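Local coordinates for ABC transporter substrate binding protein (Ribose) (Agrobacterium vitis S4, PDB 4WT7) that probably binds sugars or related polyols for uptake by an ABC transporter and holds D-allitol in this crystal, at residues 94-99 against 164-169. Sequence-based numbering, arbitrary orientation.
With X9X (D-allitol), chain C.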
# COMPACT_ATOMS: atom_id res chain seq x y z
N GLN A 94 8.32 -11.88 -1.06
CA GLN A 94 7.82 -11.07 -2.16
C GLN A 94 7.02 -9.90 -1.64
O GLN A 94 6.07 -10.05 -0.87
CB GLN A 94 6.96 -11.92 -3.11
CG GLN A 94 6.20 -11.12 -4.16
CD GLN A 94 7.15 -10.37 -5.06
OE1 GLN A 94 8.23 -10.87 -5.40
NE2 GLN A 94 6.75 -9.18 -5.48
N LEU A 95 7.41 -8.72 -2.08
CA LEU A 95 6.79 -7.48 -1.65
C LEU A 95 5.92 -6.88 -2.77
O LEU A 95 6.42 -6.47 -3.82
CB LEU A 95 7.88 -6.48 -1.22
CG LEU A 95 7.45 -5.03 -1.00
CD1 LEU A 95 6.45 -4.92 0.14
CD2 LEU A 95 8.65 -4.15 -0.73
N LEU A 96 4.62 -6.83 -2.51
CA LEU A 96 3.65 -6.22 -3.41
C LEU A 96 3.60 -6.95 -4.75
O LEU A 96 4.17 -8.04 -4.92
CB LEU A 96 3.91 -4.70 -3.55
CG LEU A 96 3.47 -3.91 -2.31
CD1 LEU A 96 4.04 -2.46 -2.22
CD2 LEU A 96 1.97 -3.93 -2.21
N GLY A 97 2.89 -6.35 -5.68
CA GLY A 97 2.67 -6.97 -6.96
C GLY A 97 1.23 -7.39 -7.07
O GLY A 97 0.51 -7.57 -6.05
N THR A 98 0.78 -7.53 -8.32
CA THR A 98 -0.54 -7.99 -8.62
C THR A 98 -0.59 -9.50 -8.41
O THR A 98 0.20 -10.21 -9.03
CB THR A 98 -0.87 -7.74 -10.09
OG1 THR A 98 -0.77 -6.34 -10.37
CG2 THR A 98 -2.24 -8.23 -10.38
N LEU A 99 -1.54 -9.95 -7.60
CA LEU A 99 -1.59 -11.33 -7.15
C LEU A 99 -1.61 -12.31 -8.32
O LEU A 99 -0.84 -13.25 -8.32
CB LEU A 99 -2.79 -11.56 -6.23
CG LEU A 99 -2.92 -12.99 -5.74
CD1 LEU A 99 -1.71 -13.41 -4.90
CD2 LEU A 99 -4.19 -13.19 -4.94
N VAL A 164 -4.18 -5.95 -6.31
CA VAL A 164 -3.15 -5.96 -5.26
C VAL A 164 -3.87 -6.08 -3.95
O VAL A 164 -4.73 -5.26 -3.64
CB VAL A 164 -2.32 -4.66 -5.25
CG1 VAL A 164 -1.27 -4.68 -4.13
CG2 VAL A 164 -1.66 -4.48 -6.62
N THR A 165 -3.56 -7.13 -3.19
CA THR A 165 -4.36 -7.44 -2.00
C THR A 165 -4.77 -6.27 -1.10
O THR A 165 -5.94 -6.11 -0.86
CB THR A 165 -3.71 -8.53 -1.15
OG1 THR A 165 -3.32 -9.61 -2.01
CG2 THR A 165 -4.69 -9.05 -0.12
N PRO A 166 -3.81 -5.47 -0.58
CA PRO A 166 -4.26 -4.42 0.36
C PRO A 166 -5.14 -3.35 -0.27
O PRO A 166 -6.05 -2.85 0.38
CB PRO A 166 -2.95 -3.79 0.85
CG PRO A 166 -1.91 -4.22 -0.10
CD PRO A 166 -2.35 -5.57 -0.62
N CYS A 167 -4.91 -3.03 -1.54
CA CYS A 167 -5.77 -2.08 -2.23
C CYS A 167 -7.18 -2.63 -2.49
O CYS A 167 -8.17 -1.88 -2.39
CB CYS A 167 -5.15 -1.66 -3.55
SG CYS A 167 -3.42 -1.18 -3.40
N ALA A 168 -7.28 -3.91 -2.86
CA ALA A 168 -8.58 -4.53 -3.06
C ALA A 168 -9.36 -4.43 -1.76
O ALA A 168 -10.54 -4.09 -1.74
CB ALA A 168 -8.43 -5.99 -3.45
N ILE A 169 -8.71 -4.74 -0.66
CA ILE A 169 -9.43 -4.73 0.62
C ILE A 169 -9.88 -3.31 0.95
O ILE A 169 -11.00 -3.09 1.43
CB ILE A 169 -8.57 -5.34 1.76
CG1 ILE A 169 -8.21 -6.80 1.43
CG2 ILE A 169 -9.26 -5.23 3.14
CD1 ILE A 169 -7.12 -7.37 2.45
OAA X9X C . 0.20 -1.28 -4.98
CAG X9X C . 0.27 0.09 -4.79
CAI X9X C . 0.40 0.61 -3.40
OAC X9X C . -0.79 0.46 -2.66
CAK X9X C . 1.62 0.05 -2.72
OAE X9X C . 2.67 0.30 -3.57
CAL X9X C . 1.94 0.79 -1.42
OAF X9X C . 2.08 2.15 -1.63
CAJ X9X C . 1.03 0.52 -0.23
OAD X9X C . -0.14 1.25 -0.24
CAH X9X C . 0.74 -0.94 0.05
OAB X9X C . 0.49 -1.26 1.40
O HOH W 1 -0.77 -8.17 -3.71
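Leu96 and Val164 meet beside the bound D-allitol, where two lobes of a periplasmic binding protein close on their ligand. Along 94-99, Gln94 comes first: its NE2 donates an almost straight bond to Leu96 O at 2.9 Å, coming from above the carbonyl plane and spanning from the strand to the loop after it. Its OE1 is taken by Ser38. Both methyls of Leu96 touch the allitol, CD1 lying 3.4 Å from its OAE, and CD2 alone also reaches across to the other segment, packing on Val164 CG1 at 3.8 Å and more loosely on Pro166 CG. Val164 CG1, held anti to its backbone N (chi1 179°), is likewise 3.8 Å from allitol OAA, so both residues give the polyol an apolar wall; from the helix beyond, Cys167 brings SG to 3.2 Å from OAC. Gly97 has phi 110° and psi 158°, angles that suit glycine, since the carbonyl O of Leu96 crowds its CA. Its own O touches Val164 CG2 and accepts a 2.7 Å bond from a water, which in turn accepts from Thr165 N at 3.0 Å; the water bridges the loop and the first turn of the helix. Thr98, the N-cap residue of helix 99-111, ends the contact with its CA lying against Val164 CG2. The junction thus links the C-terminal end of strand 91-95, a strand of the parallel sheet in one lobe, to the start of helix 165-178 in the other, with Phe46 and Asp47 of helix 45-60 against Leu96 and Asn134 of helix 134-148 against Pro166.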